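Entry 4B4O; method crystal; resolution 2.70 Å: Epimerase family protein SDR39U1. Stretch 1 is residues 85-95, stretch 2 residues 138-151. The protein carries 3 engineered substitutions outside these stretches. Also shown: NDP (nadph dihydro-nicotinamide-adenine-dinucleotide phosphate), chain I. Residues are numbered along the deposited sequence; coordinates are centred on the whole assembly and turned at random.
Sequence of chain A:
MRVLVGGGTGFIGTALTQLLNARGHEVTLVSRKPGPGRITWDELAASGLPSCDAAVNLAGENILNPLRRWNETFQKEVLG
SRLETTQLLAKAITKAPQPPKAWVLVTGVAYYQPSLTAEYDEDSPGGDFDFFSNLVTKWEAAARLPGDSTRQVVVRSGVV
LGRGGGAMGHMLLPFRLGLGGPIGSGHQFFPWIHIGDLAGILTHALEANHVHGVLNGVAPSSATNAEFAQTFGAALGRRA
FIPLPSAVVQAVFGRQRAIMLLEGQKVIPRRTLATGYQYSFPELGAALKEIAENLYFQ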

ATOM      1  N   THR A  85       8.242 -10.692   8.720  1.00 24.70           N
ATOM      2  CA  THR A  85       7.737  -9.647   9.625  1.00 23.97           C
ATOM      3  C   THR A  85       6.263  -9.868   9.962  1.00 23.20           C
ATOM      4  O   THR A  85       5.872  -9.790  11.121  1.00 23.71           O
ATOM      5  CB  THR A  85       7.916  -8.217   9.077  1.00 22.82           C
ATOM      6  OG1 THR A  85       7.177  -8.068   7.861  1.00 21.45           O
ATOM      7  CG2 THR A  85       9.392  -7.907   8.874  1.00 23.91           C
ATOM      8  N   THR A  86       5.461 -10.199   8.961  1.00 22.26           N
ATOM      9  CA  THR A  86       4.048 -10.457   9.201  1.00 21.77           C
ATOM     10  C   THR A  86       3.847 -11.650  10.148  1.00 23.36           C
ATOM     11  O   THR A  86       3.041 -11.599  11.071  1.00 23.66           O
ATOM     12  CB  THR A  86       3.284 -10.663   7.872  1.00 20.70           C
ATOM     13  OG1 THR A  86       3.430  -9.495   7.060  1.00 19.43           O
ATOM     14  CG2 THR A  86       1.781 -10.936   8.107  1.00 20.42           C
ATOM     15  N   GLN A  87       4.584 -12.718   9.916  1.00 24.60           N
ATOM     16  CA  GLN A  87       4.427 -13.949  10.703  1.00 26.39           C
ATOM     17  C   GLN A  87       4.857 -13.711  12.130  1.00 27.55           C
ATOM     18  O   GLN A  87       4.250 -14.210  13.069  1.00 28.66           O
ATOM     19  CB  GLN A  87       5.228 -15.077  10.050  1.00 27.64           C
ATOM     20  CG  GLN A  87       5.180 -16.407  10.779  1.00 29.81           C
ATOM     21  CD  GLN A  87       4.769 -17.576   9.867  1.00 30.43           C
ATOM     22  OE1 GLN A  87       5.460 -18.622   9.779  1.00 32.25           O
ATOM     23  NE2 GLN A  87       3.626 -17.409   9.191  1.00 29.10           N
ATOM     24  N   LEU A  88       5.893 -12.897  12.288  1.00 27.44           N
ATOM     25  CA  LEU A  88       6.463 -12.610  13.597  1.00 28.70           C
ATOM     26  C   LEU A  88       5.462 -11.844  14.448  1.00 28.18           C
ATOM     27  O   LEU A  88       5.323 -12.092  15.644  1.00 29.62           O
ATOM     28  CB  LEU A  88       7.746 -11.791  13.433  1.00 28.68           C
ATOM     29  CG  LEU A  88       8.948 -12.066  14.353  1.00 30.76           C
ATOM     30  CD1 LEU A  88       9.092 -13.501  14.836  1.00 32.81           C
ATOM     31  CD2 LEU A  88      10.214 -11.630  13.596  1.00 30.82           C
ATOM     32  N   LEU A  89       4.776 -10.900  13.820  1.00 26.32           N
ATOM     33  CA  LEU A  89       3.713 -10.152  14.477  1.00 25.86           C
ATOM     34  C   LEU A  89       2.520 -11.042  14.793  1.00 26.53           C
ATOM     35  O   LEU A  89       1.964 -10.985  15.896  1.00 27.58           O
ATOM     36  CB  LEU A  89       3.270  -8.964  13.605  1.00 23.88           C
ATOM     37  CG  LEU A  89       4.017  -7.650  13.865  1.00 23.57           C
ATOM     38  CD1 LEU A  89       3.751  -6.569  12.816  1.00 21.83           C
ATOM     39  CD2 LEU A  89       3.663  -7.162  15.261  1.00 24.56           C
ATOM     40  N   ALA A  90       2.125 -11.861  13.824  1.00 26.14           N
ATOM     41  CA  ALA A  90       1.015 -12.803  13.998  1.00 27.00           C
ATOM     42  C   ALA A  90       1.218 -13.745  15.192  1.00 29.39           C
ATOM     43  O   ALA A  90       0.356 -13.863  16.046  1.00 30.43           O
ATOM     44  CB  ALA A  90       0.818 -13.603  12.722  1.00 26.49           C
ATOM     45  N   LYS A  91       2.377 -14.381  15.246  1.00 30.44           N
ATOM     46  CA  LYS A  91       2.710 -15.267  16.351  1.00 32.92           C
ATOM     47  C   LYS A  91       2.767 -14.528  17.686  1.00 33.73           C
ATOM     48  O   LYS A  91       2.371 -15.065  18.715  1.00 35.69           O
ATOM     49  CB  LYS A  91       4.016 -16.017  16.080  1.00 33.98           C
ATOM     50  CG  LYS A  91       3.887 -17.024  14.945  1.00 33.96           C
ATOM     51  CD  LYS A  91       5.161 -17.842  14.743  1.00 35.46           C
ATOM     52  CE  LYS A  91       5.035 -18.882  13.608  1.00 35.73           C
ATOM     53  NZ  LYS A  91       5.795 -20.135  13.942  1.00 38.42           N
ATOM     54  N   ALA A  92       3.242 -13.286  17.665  1.00 32.42           N
ATOM     55  CA  ALA A  92       3.328 -12.473  18.882  1.00 33.21           C
ATOM     56  C   ALA A  92       1.943 -12.143  19.411  1.00 33.30           C
ATOM     57  O   ALA A  92       1.710 -12.196  20.622  1.00 35.12           O
ATOM     58  CB  ALA A  92       4.124 -11.207  18.626  1.00 31.89           C
ATOM     59  N   ILE A  93       1.024 -11.831  18.501  1.00 31.57           N
ATOM     60  CA  ILE A  93      -0.368 -11.595  18.868  1.00 31.80           C
ATOM     61  C   ILE A  93      -1.023 -12.845  19.460  1.00 33.99           C
ATOM     62  O   ILE A  93      -1.652 -12.785  20.500  1.00 35.61           O
ATOM     63  CB  ILE A  93      -1.204 -11.151  17.668  1.00 29.72           C
ATOM     64  CG1 ILE A  93      -0.784  -9.743  17.204  1.00 27.84           C
ATOM     65  CG2 ILE A  93      -2.671 -11.194  18.069  1.00 30.50           C
ATOM     66  CD1 ILE A  93      -1.407  -9.319  15.896  1.00 25.84           C
ATOM     67  N   THR A  94      -0.867 -13.978  18.784  1.00 34.24           N
ATOM     68  CA  THR A  94      -1.442 -15.232  19.223  1.00 36.47           C
ATOM     69  C   THR A  94      -0.983 -15.581  20.622  1.00 39.04           C
ATOM     70  O   THR A  94      -1.771 -16.092  21.404  1.00 41.12           O
ATOM     71  CB  THR A  94      -1.089 -16.400  18.274  1.00 36.57           C
ATOM     72  OG1 THR A  94      -1.775 -16.222  17.032  1.00 34.65           O
ATOM     73  CG2 THR A  94      -1.498 -17.746  18.862  1.00 39.37           C
ATOM     74  N   LYS A  95       0.278 -15.316  20.955  1.00 39.16           N
ATOM     75  CA  LYS A  95       0.793 -15.733  22.265  1.00 41.85           C
ATOM     76  C   LYS A  95       0.806 -14.611  23.312  1.00 42.22           C
ATOM     77  O   LYS A  95       1.208 -14.838  24.448  1.00 44.54           O
ATOM     78  CB  LYS A  95       2.168 -16.426  22.144  1.00 42.67           C
ATOM     79  CG  LYS A  95       3.352 -15.500  21.908  1.00 41.26           C
ATOM     80  CD  LYS A  95       4.686 -16.253  21.922  1.00 42.66           C
ATOM     81  CE  LYS A  95       5.869 -15.298  21.637  1.00 41.43           C
ATOM     82  NZ  LYS A  95       7.065 -15.725  22.459  1.00 43.84           N
ATOM     83  N   LYS A 138       0.303 -15.443  -0.069  1.00 21.39           N
ATOM     84  CA  LYS A 138       1.183 -15.941   1.005  1.00 22.48           C
ATOM     85  C   LYS A 138       1.302 -14.928   2.137  1.00 21.58           C
ATOM     86  O   LYS A 138       1.325 -15.274   3.303  1.00 22.32           O
ATOM     87  CB  LYS A 138       2.582 -16.265   0.457  1.00 23.50           C
ATOM     88  CG  LYS A 138       2.635 -17.493  -0.428  1.00 25.02           C
ATOM     89  CD  LYS A 138       3.814 -17.389  -1.382  1.00 25.64           C
ATOM     90  CE  LYS A 138       4.228 -18.746  -1.947  1.00 27.80           C
ATOM     91  NZ  LYS A 138       4.912 -18.566  -3.259  1.00 28.26           N
ATOM     92  N   TRP A 139       1.359 -13.673   1.744  1.00 20.17           N
ATOM     93  CA  TRP A 139       1.436 -12.548   2.657  1.00 19.30           C
ATOM     94  C   TRP A 139       0.223 -12.491   3.553  1.00 19.06           C
ATOM     95  O   TRP A 139       0.340 -12.366   4.764  1.00 19.44           O
ATOM     96  CB  TRP A 139       1.524 -11.294   1.803  1.00 18.03           C
ATOM     97  CG  TRP A 139       2.043 -10.030   2.418  1.00 17.40           C
ATOM     98  CD1 TRP A 139       2.388  -9.776   3.735  1.00 17.73           C
ATOM     99  CD2 TRP A 139       2.252  -8.773   1.716  1.00 16.50           C
ATOM    100  NE1 TRP A 139       2.797  -8.470   3.879  1.00 17.09           N
ATOM    101  CE2 TRP A 139       2.734  -7.822   2.698  1.00 16.37           C
ATOM    102  CE3 TRP A 139       2.092  -8.363   0.415  1.00 16.02           C
ATOM    103  CZ2 TRP A 139       3.029  -6.527   2.367  1.00 15.81           C
ATOM    104  CZ3 TRP A 139       2.397  -7.044   0.096  1.00 15.46           C
ATOM    105  CH2 TRP A 139       2.862  -6.154   1.050  1.00 15.37           C
ATOM    106  N   GLU A 140      -0.955 -12.582   2.957  1.00 18.62           N
ATOM    107  CA  GLU A 140      -2.188 -12.603   3.721  1.00 18.70           C
ATOM    108  C   GLU A 140      -2.261 -13.859   4.571  1.00 20.35           C
ATOM    109  O   GLU A 140      -2.677 -13.807   5.726  1.00 20.87           O
ATOM    110  CB  GLU A 140      -3.403 -12.457   2.790  1.00 18.12           C
ATOM    111  CG  GLU A 140      -3.432 -11.072   2.149  1.00 16.66           C
ATOM    112  CD  GLU A 140      -4.591 -10.815   1.176  1.00 16.16           C
ATOM    113  OE1 GLU A 140      -5.518 -11.646   1.070  1.00 16.91           O
ATOM    114  OE2 GLU A 140      -4.555  -9.737   0.522  1.00 15.18           O
ATOM    115  N   ALA A 141      -1.827 -14.988   4.023  1.00 21.41           N
ATOM    116  CA  ALA A 141      -1.809 -16.233   4.801  1.00 23.28           C
ATOM    117  C   ALA A 141      -0.961 -16.074   6.061  1.00 23.87           C
ATOM    118  O   ALA A 141      -1.281 -16.626   7.116  1.00 25.17           O
ATOM    119  CB  ALA A 141      -1.276 -17.379   3.960  1.00 24.46           C
ATOM    120  N   ALA A 142       0.147 -15.353   5.930  1.00 23.15           N
ATOM    121  CA  ALA A 142       1.086 -15.173   7.011  1.00 23.82           C
ATOM    122  C   ALA A 142       0.450 -14.376   8.155  1.00 23.44           C
ATOM    123  O   ALA A 142       0.795 -14.566   9.320  1.00 24.59           O
ATOM    124  CB  ALA A 142       2.337 -14.496   6.486  1.00 23.22           C
ATOM    125  N   ALA A 143      -0.477 -13.493   7.809  1.00 22.05           N
ATOM    126  CA  ALA A 143      -1.142 -12.658   8.798  1.00 21.79           C
ATOM    127  C   ALA A 143      -2.295 -13.360   9.504  1.00 23.02           C
ATOM    128  O   ALA A 143      -2.767 -12.872  10.531  1.00 23.40           O
ATOM    129  CB  ALA A 143      -1.651 -11.375   8.139  1.00 20.05           C
ATOM    130  N   ARG A 144      -2.791 -14.461   8.943  1.00 23.79           N
ATOM    131  CA  ARG A 144      -4.107 -14.973   9.343  1.00 24.85           C
ATOM    132  C   ARG A 144      -4.065 -15.617  10.727  1.00 26.89           C
ATOM    133  O   ARG A 144      -3.358 -16.572  10.943  1.00 28.22           O
ATOM    134  CB  ARG A 144      -4.643 -15.971   8.307  1.00 25.32           C
ATOM    135  CG  ARG A 144      -6.025 -16.663   8.559  1.00 26.77           C
ATOM    136  CD  ARG A 144      -6.607 -16.989   7.208  1.00 26.31           C
ATOM    137  NE  ARG A 144      -6.895 -15.814   6.373  1.00 24.27           N
ATOM    138  CZ  ARG A 144      -6.493 -15.588   5.108  1.00 23.04           C
ATOM    139  NH1 ARG A 144      -5.782 -16.473   4.411  1.00 23.58           N
ATOM    140  NH2 ARG A 144      -6.824 -14.425   4.523  1.00 21.43           N
ATOM    141  N   LEU A 145      -4.839 -15.065  11.644  1.00 27.29           N
ATOM    142  CA  LEU A 145      -4.979 -15.588  12.991  1.00 29.44           C
ATOM    143  C   LEU A 145      -6.160 -16.542  13.016  1.00 31.14           C
ATOM    144  O   LEU A 145      -7.175 -16.287  12.376  1.00 30.51           O
ATOM    145  CB  LEU A 145      -5.263 -14.469  13.990  1.00 29.33           C
ATOM    146  CG  LEU A 145      -4.318 -13.255  14.079  1.00 27.77           C
ATOM    147  CD1 LEU A 145      -4.882 -12.169  14.994  1.00 27.90           C
ATOM    148  CD2 LEU A 145      -2.947 -13.722  14.564  1.00 28.57           C
ATOM    149  N   PRO A 146      -6.020 -17.669  13.728  1.00 33.50           N
ATOM    150  CA  PRO A 146      -7.213 -18.444  13.985  1.00 35.52           C
ATOM    151  C   PRO A 146      -7.963 -17.737  15.097  1.00 36.35           C
ATOM    152  O   PRO A 146      -7.355 -16.983  15.879  1.00 35.99           O
ATOM    153  CB  PRO A 146      -6.652 -19.814  14.475  1.00 38.00           C
ATOM    154  CG  PRO A 146      -5.353 -19.466  15.152  1.00 37.76           C
ATOM    155  CD  PRO A 146      -4.839 -18.206  14.447  1.00 34.74           C
ATOM    156  N   GLY A 147      -9.246 -18.046  15.246  1.00 37.85           N
ATOM    157  CA  GLY A 147      -9.956 -17.567  16.422  1.00 39.37           C
ATOM    158  C   GLY A 147     -10.427 -16.165  16.173  1.00 37.41           C
ATOM    159  O   GLY A 147      -9.971 -15.502  15.236  1.00 34.83           O
ATOM    160  N   ASP A 148     -11.308 -15.716  17.062  1.00 38.91           N
ATOM    161  CA  ASP A 148     -12.026 -14.464  16.885  1.00 37.72           C
ATOM    162  C   ASP A 148     -11.634 -13.407  17.931  1.00 37.73           C
ATOM    163  O   ASP A 148     -12.213 -12.317  17.935  1.00 37.09           O
ATOM    164  CB  ASP A 148     -13.537 -14.766  16.956  1.00 39.76           C
ATOM    165  CG  ASP A 148     -14.347 -14.016  15.900  1.00 38.12           C
ATOM    166  OD1 ASP A 148     -13.750 -13.516  14.892  1.00 35.40           O
ATOM    167  OD2 ASP A 148     -15.589 -13.953  16.095  1.00 39.83           O
ATOM    168  N   SER A 149     -10.655 -13.711  18.796  1.00 38.58           N
ATOM    169  CA  SER A 149     -10.214 -12.745  19.809  1.00 38.79           C
ATOM    170  C   SER A 149      -9.717 -11.440  19.239  1.00 36.05           C
ATOM    171  O   SER A 149      -9.796 -10.432  19.927  1.00 36.30           O
ATOM    172  CB  SER A 149      -9.066 -13.277  20.646  1.00 39.88           C
ATOM    173  OG  SER A 149      -9.560 -14.159  21.598  1.00 43.03           O
ATOM    174  N   THR A 150      -9.136 -11.484  18.028  1.00 33.72           N
ATOM    175  CA  THR A 150      -8.591 -10.295  17.395  1.00 31.26           C
ATOM    176  C   THR A 150      -9.204 -10.086  16.018  1.00 29.51           C
ATOM    177  O   THR A 150      -9.115 -10.930  15.139  1.00 29.01           O
ATOM    178  CB  THR A 150      -7.059 -10.358  17.286  1.00 30.22           C
ATOM    179  OG1 THR A 150      -6.494 -10.460  18.598  1.00 31.96           O
ATOM    180  CG2 THR A 150      -6.523  -9.112  16.610  1.00 27.94           C
ATOM    181  N   ARG A 151      -9.819  -8.925  15.861  1.00 23.36           N
ATOM    182  CA  ARG A 151     -10.449  -8.498  14.617  1.00 22.26           C
ATOM    183  C   ARG A 151      -9.382  -8.347  13.521  1.00 21.33           C
ATOM    184  O   ARG A 151      -8.323  -7.792  13.767  1.00 21.45           O
ATOM    185  CB  ARG A 151     -11.150  -7.180  14.873  1.00 22.36           C
ATOM    186  CG  ARG A 151     -12.277  -6.872  13.923  1.00 21.75           C
ATOM    187  CD  ARG A 151     -13.173  -5.788  14.489  1.00 22.39           C
ATOM    188  NE  ARG A 151     -12.422  -4.668  15.056  1.00 22.71           N
ATOM    189  CZ  ARG A 151     -11.797  -3.738  14.345  1.00 21.99           C
ATOM    190  NH1 ARG A 151     -11.795  -3.776  13.014  1.00 20.84           N
ATOM    191  NH2 ARG A 151     -11.146  -2.768  14.957  1.00 22.53           N
TER
HETATM  192  PA  NDP I 999       8.275   1.990   2.414  1.00  2.00           P
HETATM  193  O1A NDP I 999       9.399   1.306   1.598  1.00  2.00           O
HETATM  194  O2A NDP I 999       8.237   3.526   2.554  1.00  2.00           O
HETATM  195  O5B NDP I 999       8.267   1.514   3.974  1.00  2.00           O
HETATM  196  C5B NDP I 999       8.698   0.181   4.231  1.00  2.00           C
HETATM  197  C4B NDP I 999       9.235   0.124   5.639  1.00  2.00           C
HETATM  198  O4B NDP I 999       9.452  -1.251   5.946  1.00  2.00           O
HETATM  199  C3B NDP I 999      10.567   0.869   5.771  1.00  2.00           C
HETATM  200  O3B NDP I 999      10.445   2.160   6.434  1.00  2.00           O
HETATM  201  C2B NDP I 999      11.433  -0.066   6.602  1.00  2.00           C
HETATM  202  O2B NDP I 999      11.400   0.266   7.982  1.00  2.00           O
HETATM  203  C1B NDP I 999      10.761  -1.399   6.474  1.00  2.00           C
HETATM  204  N9A NDP I 999      11.568  -2.171   5.526  1.00  2.00           N
HETATM  205  C8A NDP I 999      12.126  -1.828   4.320  1.00  2.00           C
HETATM  206  N7A NDP I 999      12.860  -2.918   3.834  1.00  2.00           N
HETATM  207  C5A NDP I 999      12.754  -3.919   4.747  1.00  2.00           C
HETATM  208  C6A NDP I 999      13.228  -5.298   4.900  1.00  2.00           C
HETATM  209  N6A NDP I 999      13.973  -5.898   3.948  1.00  2.00           N
HETATM  210  N1A NDP I 999      12.891  -5.981   6.014  1.00  2.00           N
HETATM  211  C2A NDP I 999      12.139  -5.382   6.983  1.00  2.00           C
HETATM  212  N3A NDP I 999      11.640  -4.131   6.906  1.00  2.00           N
HETATM  213  C4A NDP I 999      11.908  -3.411   5.840  1.00  2.00           C
HETATM  214  O3  NDP I 999       6.948   1.372   1.723  1.00  2.00           O
HETATM  215  PN  NDP I 999       5.502   2.084   1.759  1.00  2.00           P
HETATM  216  O1N NDP I 999       5.373   2.864   3.058  1.00  2.00           O
HETATM  217  O2N NDP I 999       5.283   2.829   0.476  1.00  2.00           O
HETATM  218  O5D NDP I 999       4.489   0.786   1.755  1.00  2.00           O
HETATM  219  C5D NDP I 999       4.554  -0.042   2.939  1.00  2.00           C
HETATM  220  C4D NDP I 999       3.973  -1.420   2.698  1.00  2.00           C
HETATM  221  O4D NDP I 999       2.815  -1.205   1.899  1.00  2.00           O
HETATM  222  C3D NDP I 999       4.874  -2.371   1.886  1.00  2.00           C
HETATM  223  O3D NDP I 999       4.774  -3.736   2.404  1.00  2.00           O
HETATM  224  C2D NDP I 999       4.356  -2.237   0.450  1.00  2.00           C
HETATM  225  O2D NDP I 999       4.369  -3.405  -0.381  1.00  2.00           O
HETATM  226  C1D NDP I 999       2.897  -1.942   0.678  1.00  2.00           C
HETATM  227  N1N NDP I 999       2.262  -1.217  -0.438  1.00  2.00           N
HETATM  228  C2N NDP I 999       2.720  -0.027  -0.851  1.00  2.00           C
HETATM  229  C3N NDP I 999       2.116   0.639  -1.893  1.00  2.00           C
HETATM  230  C7N NDP I 999       2.654   1.961  -2.302  1.00  2.00           C
HETATM  231  O7N NDP I 999       3.393   2.547  -1.514  1.00  2.00           O
HETATM  232  N7N NDP I 999       2.342   2.492  -3.481  1.00  2.00           N
HETATM  233  C4N NDP I 999       0.904   0.093  -2.565  1.00  2.00           C
HETATM  234  C5N NDP I 999       0.481  -1.196  -2.031  1.00  2.00           C
HETATM  235  C6N NDP I 999       1.174  -1.789  -0.991  1.00  2.00           C
HETATM  236  P2B NDP I 999      12.808   0.235   8.854  1.00  2.00           P
HETATM  237  O1X NDP I 999      13.098  -1.226   9.130  1.00  2.00           O
HETATM  238  O2X NDP I 999      13.908   0.914   7.985  1.00  2.00           O
HETATM  239  O3X NDP I 999      12.273   1.018  10.079  1.00  2.00           O

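The contact is a small, largely apolar packing of one helix against the end of a second, nearly parallel helix and the loop that follows it, in which alanines and a threonine pack close between the helices and Leu 145 meets Ile 93 beyond them, with no clear hydrogen bond between the two stretches. The helix axes approach to 8.3 Å with an angle of 19° between their N-to-C directions, and 417 Å² of surface is buried, both sides summed.

The backbones come closest where alanines face the other stretch and the CA-to-CB bond of Gln 87 points sideways. The CA atoms of Gln 87 and Ala 142 lie 5.1 Å apart, and those of Ala 90 and Ala 143 are separated by 5.6 Å, spacings that leave little room for side chains between the backbones. Ala 90 and Ala 142 both direct their CA-to-CB bonds toward the opposing stretch, and the methyl CB of Ala 90 rests 3.5 Å from the carbonyl O of Ala 142. Beside this pair, Thr 86 contributes its methyl group: CG2 of Thr 86 sits 3.4 Å from N of Ala 143 and 3.5 Å from CB of Ala 143, and reaches to 4.0 Å from CB of Ala 142. The contact of Gln 87 is looser, its NE2 lying 4.2 Å from CB of Ala 142.

The m rotamer of Thr 86 sets CG2 against the alanines while its hydroxyl faces the indole of Trp 139. OG1 of Thr 86 lies 3.4 Å from NE1 of Trp 139, at the ring edge and near the ring plane. Although the CA-to-CB bond of Trp 139 points away from the first helix, the end of its side chain comes nearer. The same ring also meets the bound NADPH at its edge, with CZ2 of Trp 139 3.3 Å from O3D of NDP, so the indole touches both the helix and the cofactor.

Beyond the second helix, Leu 145 extends the apolar packing. Its CA-to-CB bond points sideways, but the m, t conformation brings the end of the side chain close to the first helix. CD2 of Leu 145 lies 3.6 Å from O of Ala 90 and 4.2 Å from CB of Ala 90, while CD1 of Leu 145 is 3.9 Å from CG2 of Ile 93. CG2 of Ile 93 also lies 3.9 Å from OG1 of Thr 150. At the exposed margin, OG1 of Thr 94 approaches CD2 of Leu 145 to 3.7 Å; this hydroxyl also donates a weak hydrogen bond within its own helix, from OG1 of Thr 94 to O of Ala 90, at 3.3 Å.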